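Local coordinates for CELL division control protein 6 (Pyrobaculum aerophilum, PDB 1FNN), which probably takes part in controlling the initiation of DNA replication as an AAA+ ATPase of the CDC6/cdc18 family that binds ADP and magnesium, at residues A[196-201]-A[222-227]; A[203-208]-A[242-247]; A[252-257]-A[264-269]. All coordinates share one frame; numbering follows the deposited sequence.

Contact 1 (A[196-201]-A[222-227]). With ADP (adenosine-5'-diphosphate), chain D.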
loop_
_atom_site.group_PDB
_atom_site.type_symbol
_atom_site.label_atom_id
_atom_site.label_comp_id
_atom_site.label_asym_id
_atom_site.label_seq_id
_atom_site.Cartn_x
_atom_site.Cartn_y
_atom_site.Cartn_z
ATOM N N ASP A 196 3.730 5.487 -11.683
ATOM C CA ASP A 196 2.953 6.656 -12.040
ATOM C C ASP A 196 1.696 6.740 -11.123
ATOM O O ASP A 196 1.345 7.844 -10.750
ATOM C CB ASP A 196 2.533 6.579 -13.509
ATOM C CG ASP A 196 3.817 6.254 -14.290
ATOM O OD1 ASP A 196 4.078 5.031 -14.469
ATOM O OD2 ASP A 196 4.475 7.243 -14.662
ATOM N N GLN A 197 1.089 5.626 -10.789
ATOM C CA GLN A 197 -0.130 5.688 -9.945
ATOM C C GLN A 197 0.241 6.141 -8.551
ATOM O O GLN A 197 -0.487 6.937 -7.917
ATOM C CB GLN A 197 -0.750 4.282 -9.940
ATOM C CG GLN A 197 -1.285 3.919 -11.335
ATOM C CD GLN A 197 -1.716 2.487 -11.414
ATOM O OE1 GLN A 197 -1.369 1.572 -10.647
ATOM N NE2 GLN A 197 -2.550 2.259 -12.428
ATOM N N ILE A 198 1.353 5.589 -8.007
ATOM C CA ILE A 198 1.858 6.096 -6.720
ATOM C C ILE A 198 2.079 7.588 -6.739
ATOM O O ILE A 198 1.661 8.361 -5.857
ATOM C CB ILE A 198 3.142 5.375 -6.260
ATOM C CG1 ILE A 198 2.825 3.920 -5.927
ATOM C CG2 ILE A 198 3.741 6.089 -5.056
ATOM C CD1 ILE A 198 1.954 3.742 -4.677
ATOM N N PHE A 199 2.738 8.106 -7.781
ATOM C CA PHE A 199 2.937 9.528 -7.927
ATOM C C PHE A 199 1.558 10.257 -7.836
ATOM O O PHE A 199 1.548 11.315 -7.198
ATOM C CB PHE A 199 3.589 9.862 -9.265
ATOM C CG PHE A 199 3.695 11.325 -9.540
ATOM C CD1 PHE A 199 4.760 12.059 -9.069
ATOM C CD2 PHE A 199 2.718 11.980 -10.279
ATOM C CE1 PHE A 199 4.873 13.402 -9.312
ATOM C CE2 PHE A 199 2.823 13.335 -10.527
ATOM C CZ PHE A 199 3.898 14.060 -10.049
ATOM N N ASP A 200 0.571 9.785 -8.578
ATOM C CA ASP A 200 -0.707 10.563 -8.567
ATOM C C ASP A 200 -1.309 10.600 -7.158
ATOM O O ASP A 200 -1.903 11.577 -6.733
ATOM C CB ASP A 200 -1.683 9.979 -9.554
ATOM C CG ASP A 200 -1.261 10.041 -11.014
ATOM O OD1 ASP A 200 -0.554 10.981 -11.411
ATOM O OD2 ASP A 200 -1.664 9.123 -11.743
ATOM N N ILE A 201 -1.279 9.484 -6.446
ATOM C CA ILE A 201 -1.731 9.428 -5.064
ATOM C C ILE A 201 -0.968 10.422 -4.201
ATOM O O ILE A 201 -1.539 11.198 -3.411
ATOM C CB ILE A 201 -1.581 8.022 -4.519
ATOM C CG1 ILE A 201 -2.528 7.114 -5.332
ATOM C CG2 ILE A 201 -1.850 7.940 -3.006
ATOM C CD1 ILE A 201 -2.369 5.632 -4.995
ATOM N N MET A 222 10.643 10.502 -6.927
ATOM C CA MET A 222 11.669 9.708 -6.203
ATOM C C MET A 222 11.076 8.688 -5.273
ATOM O O MET A 222 11.424 7.480 -5.205
ATOM C CB MET A 222 12.577 10.715 -5.514
ATOM C CG MET A 222 13.678 10.153 -4.620
ATOM S SD MET A 222 14.584 11.452 -3.749
ATOM C CE MET A 222 15.639 10.492 -2.679
ATOM N N ILE A 223 10.060 9.163 -4.485
ATOM C CA ILE A 223 9.378 8.261 -3.574
ATOM C C ILE A 223 8.575 7.222 -4.349
ATOM O O ILE A 223 8.562 6.059 -3.994
ATOM C CB ILE A 223 8.371 9.046 -2.650
ATOM C CG1 ILE A 223 9.149 10.068 -1.850
ATOM C CG2 ILE A 223 7.609 8.024 -1.811
ATOM C CD1 ILE A 223 8.337 10.987 -0.917
ATOM N N ALA A 224 7.926 7.631 -5.452
ATOM C CA ALA A 224 7.170 6.697 -6.280
ATOM C C ALA A 224 8.071 5.650 -6.981
ATOM O O ALA A 224 7.713 4.484 -7.089
ATOM C CB ALA A 224 6.490 7.522 -7.382
ATOM N N ASP A 225 9.290 6.050 -7.282
ATOM C CA ASP A 225 10.301 5.162 -7.873
ATOM C C ASP A 225 10.773 4.156 -6.855
ATOM O O ASP A 225 11.063 3.019 -7.231
ATOM C CB ASP A 225 11.505 5.922 -8.466
ATOM C CG ASP A 225 11.080 6.513 -9.800
ATOM O OD1 ASP A 225 10.061 5.999 -10.304
ATOM O OD2 ASP A 225 11.719 7.438 -10.318
ATOM N N ILE A 226 10.757 4.496 -5.566
ATOM C CA ILE A 226 11.144 3.551 -4.534
ATOM C C ILE A 226 10.030 2.546 -4.288
ATOM O O ILE A 226 10.294 1.504 -3.683
ATOM C CB ILE A 226 11.385 4.285 -3.191
ATOM C CG1 ILE A 226 12.498 5.326 -3.254
ATOM C CG2 ILE A 226 11.699 3.326 -2.064
ATOM C CD1 ILE A 226 12.506 6.170 -1.974
ATOM N N THR A 227 8.769 2.993 -4.359
ATOM C CA THR A 227 7.680 2.140 -3.888
ATOM C C THR A 227 6.801 1.535 -4.954
ATOM O O THR A 227 6.123 0.555 -4.642
ATOM C CB THR A 227 6.763 3.017 -2.964
ATOM O OG1 THR A 227 6.393 4.221 -3.650
ATOM C CG2 THR A 227 7.534 3.472 -1.740
HETATM P PB ADP D . -5.260 -1.865 1.944
HETATM O O1B ADP D . -6.469 -2.289 2.768
HETATM O O2B ADP D . -5.307 -2.302 0.592
HETATM O O3B ADP D . -4.171 -2.491 2.686
HETATM P PA ADP D . -5.497 0.952 2.231
HETATM O O1A ADP D . -6.914 1.065 1.842
HETATM O O2A ADP D . -5.322 1.105 3.680
HETATM O O3A ADP D . -4.907 -0.375 1.733
HETATM O "O5'" ADP D . -4.590 2.132 1.546
HETATM C "C5'" ADP D . -3.309 2.326 2.119
HETATM C "C4'" ADP D . -3.104 3.852 2.209
HETATM O "O4'" ADP D . -3.132 4.374 0.900
HETATM C "C3'" ADP D . -4.196 4.596 2.966
HETATM O "O3'" ADP D . -3.612 5.738 3.569
HETATM C "C2'" ADP D . -5.131 4.893 1.843
HETATM O "O2'" ADP D . -5.990 5.999 2.126
HETATM C "C1'" ADP D . -4.145 5.294 0.738
HETATM N N9 ADP D . -4.741 4.984 -0.503
HETATM C C8 ADP D . -4.789 3.744 -1.083
HETATM N N7 ADP D . -5.154 3.740 -2.331
HETATM C C5 ADP D . -5.360 5.085 -2.588
HETATM C C6 ADP D . -5.790 5.761 -3.742
HETATM N N6 ADP D . -6.098 5.103 -4.849
HETATM N N1 ADP D . -5.924 7.088 -3.684
HETATM C C2 ADP D . -5.649 7.711 -2.554
HETATM N N3 ADP D . -5.238 7.203 -1.394
HETATM C C4 ADP D . -5.115 5.852 -1.489
#

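Contact 2 (A[203-208]-A[242-247]). With ADP (adenosine-5'-diphosphate), chain D.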
loop_
_atom_site.group_PDB
_atom_site.type_symbol
_atom_site.label_atom_id
_atom_site.label_comp_id
_atom_site.label_asym_id
_atom_site.label_seq_id
_atom_site.Cartn_x
_atom_site.Cartn_y
_atom_site.Cartn_z
ATOM N N LEU A 203 0.734 13.075 -5.113
ATOM C CA LEU A 203 0.545 14.482 -5.437
ATOM C C LEU A 203 -0.737 14.996 -4.742
ATOM O O LEU A 203 -0.825 16.155 -4.301
ATOM C CB LEU A 203 0.462 14.600 -6.964
ATOM C CG LEU A 203 0.309 16.023 -7.486
ATOM C CD1 LEU A 203 1.430 16.924 -6.971
ATOM C CD2 LEU A 203 0.229 16.059 -9.008
ATOM N N ASP A 204 -1.785 14.165 -4.765
ATOM C CA ASP A 204 -3.023 14.516 -4.042
ATOM C C ASP A 204 -2.730 14.784 -2.584
ATOM O O ASP A 204 -3.208 15.794 -1.999
ATOM C CB ASP A 204 -4.063 13.394 -4.244
ATOM C CG ASP A 204 -4.903 13.536 -5.475
ATOM O OD1 ASP A 204 -5.773 12.682 -5.753
ATOM O OD2 ASP A 204 -4.739 14.514 -6.239
ATOM N N ARG A 205 -2.047 13.863 -1.866
ATOM C CA ARG A 205 -1.696 14.075 -0.487
ATOM C C ARG A 205 -0.866 15.338 -0.281
ATOM O O ARG A 205 -1.066 16.085 0.723
ATOM C CB ARG A 205 -0.948 12.885 0.160
ATOM C CG ARG A 205 -1.730 11.554 0.032
ATOM C CD ARG A 205 -2.974 11.605 0.981
ATOM N NE ARG A 205 -3.807 10.425 0.645
ATOM C CZ ARG A 205 -4.147 9.532 1.556
ATOM N NH1 ARG A 205 -3.770 9.638 2.820
ATOM N NH2 ARG A 205 -4.893 8.506 1.166
ATOM N N ALA A 206 0.123 15.566 -1.163
ATOM C CA ALA A 206 0.950 16.763 -0.997
ATOM C C ALA A 206 0.086 18.021 -1.137
ATOM O O ALA A 206 0.228 19.000 -0.396
ATOM C CB ALA A 206 2.103 16.828 -2.019
ATOM N N LYS A 207 -0.747 18.084 -2.150
ATOM C CA LYS A 207 -1.574 19.279 -2.353
ATOM C C LYS A 207 -2.494 19.543 -1.161
ATOM O O LYS A 207 -2.585 20.684 -0.727
ATOM C CB LYS A 207 -2.443 19.112 -3.601
ATOM C CG LYS A 207 -1.684 19.478 -4.880
ATOM C CD LYS A 207 -2.547 19.024 -6.063
ATOM C CE LYS A 207 -1.766 19.198 -7.358
ATOM N NZ LYS A 207 -2.583 18.786 -8.530
ATOM N N ALA A 208 -3.021 18.501 -0.546
ATOM C CA ALA A 208 -3.920 18.634 0.597
ATOM C C ALA A 208 -3.216 18.850 1.909
ATOM O O ALA A 208 -3.786 19.451 2.828
ATOM C CB ALA A 208 -4.771 17.357 0.708
ATOM N N LEU A 242 2.948 2.642 2.357
ATOM C CA LEU A 242 4.395 2.896 2.487
ATOM C C LEU A 242 4.767 4.177 1.797
ATOM O O LEU A 242 5.557 4.929 2.365
ATOM C CB LEU A 242 5.121 1.701 1.814
ATOM C CG LEU A 242 6.645 1.765 1.785
ATOM C CD1 LEU A 242 7.188 1.801 3.200
ATOM C CD2 LEU A 242 7.171 0.550 0.972
ATOM N N ALA A 243 4.286 4.430 0.574
ATOM C CA ALA A 243 4.643 5.640 -0.132
ATOM C C ALA A 243 4.195 6.873 0.637
ATOM O O ALA A 243 4.955 7.833 0.792
ATOM C CB ALA A 243 4.128 5.661 -1.563
ATOM N N ILE A 244 2.955 6.835 1.154
ATOM C CA ILE A 244 2.483 8.024 1.925
ATOM C C ILE A 244 3.255 8.184 3.216
ATOM O O ILE A 244 3.603 9.267 3.685
ATOM C CB ILE A 244 0.946 7.865 2.182
ATOM C CG1 ILE A 244 0.201 7.893 0.842
ATOM C CG2 ILE A 244 0.499 8.979 3.143
ATOM C CD1 ILE A 244 -1.228 7.324 0.855
ATOM N N ASP A 245 3.605 7.092 3.884
ATOM C CA ASP A 245 4.386 7.126 5.108
ATOM C C ASP A 245 5.764 7.755 4.817
ATOM O O ASP A 245 6.206 8.636 5.547
ATOM C CB ASP A 245 4.497 5.683 5.595
ATOM C CG ASP A 245 5.207 5.373 6.877
ATOM O OD1 ASP A 245 5.516 6.242 7.691
ATOM O OD2 ASP A 245 5.519 4.205 7.180
ATOM N N ILE A 246 6.368 7.407 3.655
ATOM C CA ILE A 246 7.666 8.013 3.342
ATOM C C ILE A 246 7.530 9.488 3.063
ATOM O O ILE A 246 8.405 10.262 3.481
ATOM C CB ILE A 246 8.350 7.260 2.145
ATOM C CG1 ILE A 246 8.816 5.884 2.659
ATOM C CG2 ILE A 246 9.480 8.137 1.611
ATOM C CD1 ILE A 246 9.130 4.923 1.472
ATOM N N LEU A 247 6.516 9.926 2.306
ATOM C CA LEU A 247 6.308 11.340 2.052
ATOM C C LEU A 247 6.179 12.150 3.355
ATOM O O LEU A 247 6.849 13.178 3.578
ATOM C CB LEU A 247 5.068 11.580 1.180
ATOM C CG LEU A 247 4.623 13.009 0.901
ATOM C CD1 LEU A 247 5.758 13.867 0.296
ATOM C CD2 LEU A 247 3.453 13.077 -0.082
HETATM P PB ADP D . -5.260 -1.865 1.944
HETATM O O1B ADP D . -6.469 -2.289 2.768
HETATM O O2B ADP D . -5.307 -2.302 0.592
HETATM O O3B ADP D . -4.171 -2.491 2.686
HETATM P PA ADP D . -5.497 0.952 2.231
HETATM O O1A ADP D . -6.914 1.065 1.842
HETATM O O2A ADP D . -5.322 1.105 3.680
HETATM O O3A ADP D . -4.907 -0.375 1.733
HETATM O "O5'" ADP D . -4.590 2.132 1.546
HETATM C "C5'" ADP D . -3.309 2.326 2.119
HETATM C "C4'" ADP D . -3.104 3.852 2.209
HETATM O "O4'" ADP D . -3.132 4.374 0.900
HETATM C "C3'" ADP D . -4.196 4.596 2.966
HETATM O "O3'" ADP D . -3.612 5.738 3.569
HETATM C "C2'" ADP D . -5.131 4.893 1.843
HETATM O "O2'" ADP D . -5.990 5.999 2.126
HETATM C "C1'" ADP D . -4.145 5.294 0.738
HETATM N N9 ADP D . -4.741 4.984 -0.503
HETATM C C8 ADP D . -4.789 3.744 -1.083
HETATM N N7 ADP D . -5.154 3.740 -2.331
HETATM C C5 ADP D . -5.360 5.085 -2.588
HETATM C C6 ADP D . -5.790 5.761 -3.742
HETATM N N6 ADP D . -6.098 5.103 -4.849
HETATM N N1 ADP D . -5.924 7.088 -3.684
HETATM C C2 ADP D . -5.649 7.711 -2.554
HETATM N N3 ADP D . -5.238 7.203 -1.394
HETATM C C4 ADP D . -5.115 5.852 -1.489
#

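Contact 3 (A[252-257]-A[264-269])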
loop_
_atom_site.group_PDB
_atom_site.type_symbol
_atom_site.label_atom_id
_atom_site.label_comp_id
_atom_site.label_asym_id
_atom_site.label_seq_id
_atom_site.Cartn_x
_atom_site.Cartn_y
_atom_site.Cartn_z
ATOM N N TYR A 252 8.419 15.880 7.422
ATOM C CA TYR A 252 8.724 16.189 8.804
ATOM C C TYR A 252 10.231 16.288 9.020
ATOM O O TYR A 252 10.675 17.181 9.747
ATOM C CB TYR A 252 8.119 15.193 9.805
ATOM C CG TYR A 252 8.466 15.483 11.236
ATOM C CD1 TYR A 252 7.820 16.532 11.911
ATOM C CD2 TYR A 252 9.421 14.742 11.919
ATOM C CE1 TYR A 252 8.122 16.828 13.237
ATOM C CE2 TYR A 252 9.737 15.018 13.234
ATOM C CZ TYR A 252 9.075 16.066 13.878
ATOM O OH TYR A 252 9.399 16.328 15.187
ATOM N N ALA A 253 10.990 15.318 8.480
ATOM C CA ALA A 253 12.455 15.453 8.544
ATOM C C ALA A 253 12.853 16.801 8.002
ATOM O O ALA A 253 13.604 17.545 8.651
ATOM C CB ALA A 253 13.098 14.274 7.768
ATOM N N ALA A 254 12.420 17.239 6.812
ATOM C CA ALA A 254 12.827 18.540 6.310
ATOM C C ALA A 254 12.484 19.671 7.284
ATOM O O ALA A 254 13.292 20.528 7.689
ATOM C CB ALA A 254 12.193 18.746 4.941
ATOM N N GLN A 255 11.213 19.709 7.709
ATOM C CA GLN A 255 10.729 20.729 8.624
ATOM C C GLN A 255 11.537 20.786 9.915
ATOM O O GLN A 255 11.948 21.864 10.354
ATOM C CB GLN A 255 9.265 20.448 8.979
ATOM C CG GLN A 255 8.649 21.461 9.954
ATOM C CD GLN A 255 7.141 21.180 9.979
ATOM O OE1 GLN A 255 6.524 21.247 8.911
ATOM N NE2 GLN A 255 6.652 20.889 11.175
ATOM N N GLN A 256 11.781 19.642 10.536
ATOM C CA GLN A 256 12.503 19.605 11.800
ATOM C C GLN A 256 13.937 20.113 11.699
ATOM O O GLN A 256 14.555 20.559 12.668
ATOM C CB GLN A 256 12.497 18.179 12.361
ATOM C CG GLN A 256 13.168 18.168 13.727
ATOM C CD GLN A 256 14.148 17.030 13.904
ATOM O OE1 GLN A 256 13.837 15.892 13.552
ATOM N NE2 GLN A 256 15.308 17.381 14.447
ATOM N N ASN A 257 14.555 19.946 10.540
ATOM C CA ASN A 257 15.841 20.493 10.196
ATOM C C ASN A 257 15.812 21.965 9.825
ATOM O O ASN A 257 16.777 22.433 9.226
ATOM C CB ASN A 257 16.428 19.712 8.999
ATOM C CG ASN A 257 17.671 18.973 9.481
ATOM O OD1 ASN A 257 18.643 19.614 9.896
ATOM N ND2 ASN A 257 17.594 17.652 9.409
ATOM N N PRO A 264 16.354 15.556 -1.194
ATOM C CA PRO A 264 16.577 14.137 -1.443
ATOM C C PRO A 264 17.054 13.412 -0.223
ATOM O O PRO A 264 16.599 12.303 0.095
ATOM C CB PRO A 264 17.650 14.127 -2.568
ATOM C CG PRO A 264 17.365 15.402 -3.293
ATOM C CD PRO A 264 16.936 16.436 -2.245
ATOM N N GLU A 265 17.915 13.978 0.646
ATOM C CA GLU A 265 18.377 13.249 1.819
ATOM C C GLU A 265 17.252 12.961 2.825
ATOM O O GLU A 265 17.299 11.955 3.533
ATOM C CB GLU A 265 19.497 13.976 2.594
ATOM C CG GLU A 265 19.040 15.358 3.045
ATOM C CD GLU A 265 20.073 16.329 3.569
ATOM O OE1 GLU A 265 20.352 17.279 2.793
ATOM O OE2 GLU A 265 20.615 16.204 4.696
ATOM N N ASP A 266 16.244 13.858 2.878
ATOM C CA ASP A 266 15.105 13.539 3.791
ATOM C C ASP A 266 14.424 12.265 3.341
ATOM O O ASP A 266 14.080 11.372 4.129
ATOM C CB ASP A 266 14.146 14.763 3.721
ATOM C CG ASP A 266 14.834 16.060 4.169
ATOM O OD1 ASP A 266 15.475 15.938 5.250
ATOM O OD2 ASP A 266 14.641 16.992 3.401
ATOM N N VAL A 267 14.185 12.095 2.020
ATOM C CA VAL A 267 13.588 10.870 1.509
ATOM C C VAL A 267 14.442 9.628 1.800
ATOM O O VAL A 267 13.940 8.568 2.226
ATOM C CB VAL A 267 13.318 11.010 0.003
ATOM C CG1 VAL A 267 12.859 9.745 -0.714
ATOM C CG2 VAL A 267 12.301 12.130 -0.294
ATOM N N ARG A 268 15.768 9.706 1.530
ATOM C CA ARG A 268 16.648 8.558 1.740
ATOM C C ARG A 268 16.620 8.077 3.173
ATOM O O ARG A 268 16.509 6.893 3.514
ATOM C CB ARG A 268 18.128 8.945 1.340
ATOM C CG ARG A 268 18.245 9.218 -0.166
ATOM C CD ARG A 268 19.720 9.474 -0.657
ATOM N NE ARG A 268 19.623 10.070 -2.010
ATOM C CZ ARG A 268 20.038 11.292 -2.265
ATOM N NH1 ARG A 268 20.569 12.037 -1.285
ATOM N NH2 ARG A 268 19.928 11.782 -3.490
ATOM N N LYS A 269 16.720 9.028 4.116
ATOM C CA LYS A 269 16.676 8.686 5.537
ATOM C C LYS A 269 15.285 8.136 5.889
ATOM O O LYS A 269 15.254 7.138 6.602
ATOM C CB LYS A 269 17.015 9.872 6.447
ATOM C CG LYS A 269 18.057 10.782 5.813
ATOM C CD LYS A 269 19.205 11.138 6.764
ATOM C CE LYS A 269 20.537 11.092 6.033
ATOM N NZ LYS A 269 21.543 12.068 6.517
#

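Contact 1 (A[196-201]-A[222-227])
A224 meets the backbone of the facing helix as much as its side chains: the A224 CB methyl sits 3.8 Å from the amide N of F199. An alanine at this point lets the two helices come near, with 8.3 Å between the segment axes and 5.4 Å between the CA atoms of F199 and A224. Their directions differ by 134°, so they cross steeply, nearer antiparallel than parallel. I198 supplies most of the remaining packing through one branch. Its chi1 of -67° puts CG1 beside the backbone N and leaves CG2 anti to it, and that CG2 methyl fits between A224 and T227, 3.7 Å from A224 CA and 3.5 Å from T227 OG1. The side chains of I198 and T227 cross at about a right angle. T227 OG1 meets this methyl while donating to I223 O one turn back at 2.9 Å, tilted out of the carbonyl plane, and the amide N of T227 reaches the same oxygen. On the adenine side of helix 195-209, I201 lays its side chain over a face of the ADP base, CD1 lying 3.6 Å from ADP C6. A243 of helix 240-256 packs against both I198 and T227, while M222, I223 and I226 touch V267 of helix 264-274. D225, salt-bridged to R351 on strand 349-352, links this helix pair of the lid to the winged-helix part of the chain.

Contact 2 (A[203-208]-A[242-247])
R205 and I244 meet at the ADP pocket in the lid domain of this AAA+ protein, where helices 195-209 and 240-256 run side by side. Their segment axes are 10.8 Å apart and inclined by 36°, leaving room for side chains between them. Apolar contacts come first. The CD2 methyl of L247 reaches across to helix 195-209, 4.4 Å from R205 CB and at the same distance from A206 CB, so it touches the root of the arginine as well as the small side chain beside it. Further along the arginine, the contact becomes methyl against flat polar group: I244 CD1 sits over the centre of one guanidinium face, 3.7 Å from R205 CZ. The same methyl turns to the nucleotide as well, 3.5 Å from ADP O4', and thus fills the corner between arginine and ribose. The polar contacts are made at the guanidinium edge. A bend at chi2 (-71°) turns the R205 chain toward the nucleotide, and NH1 is hydrogen-bonded to the carbonyl oxygen of V9. Y14 and P16 also touch the arginine side chain, while its neighbour D204 forms a salt bridge with R18. With NH1 tied and I244 against a face, the guanidinium probably has little freedom to rotate. NH2 grips base and sugar together: it donates to ADP N3 at 2.9 Å and to ADP O2' at 2.9 Å, with moderately bent N-H...acceptor angles of 144° and 147°.

Contact 3 (A[252-257]-A[264-269])
With chi1 at -60°, D266 turns its CG anti to its own carbonyl carbon, and chi2 of -47° sets the carboxylate against A253 and A254 so that each oxygen meets a different methyl. OD2 takes A254, approaching its CB to 3.4 Å, and OD1 lies 3.8 Å from A253 CB. The carboxylate also borders the backbone, with D266 CG 3.8 Å from A254 CA. Two alanines in succession give the acid a low surface to rest on, and the CA atoms of A253 and D266 are 5.8 Å apart. What fixes the carboxylate is bonding to the loop that joins the two helices: OD1 is in a salt bridge with R259, and OD2 accepts from the backbone N of A263, a bond like one arm of a capping box at the start of helix 264-274. A leucine in place of D266 would probably leave the R259 charge without its mate and the A263 amide without its acceptor, setting the turn between the helices freer to shift. The contact closes the loop between two successive lid helices, away from the nucleotide. R259 and I3 also pack on A254, bringing the N-terminal tail alongside. Helix 217-227 covers the V267 side of helix 264-274, while R268 passes its NE to the carbonyl oxygen of I368, next to strand 364-367.

Overall arrangement
From the N terminus, the chain leaves the nucleotide-binding AAA part and enters the lid through helix 195-209, which supplies the first segment of contact 1 and then that of contact 2. Contact 1 closes a connection of 20 residues when helix 217-227 returns; contact 2 closes one of 33 with helix 240-256. Their segments alternate, so the two cross, and their centres are about 9 Å apart, with I223 packing on L247. Both reach ADP. Contact 3 follows in series, closing a short loop, with six residues between its segments. Its centre lies about 17 Å from that of contact 1, yet M222 and P264 touch, binding all four helices into one lid bundle.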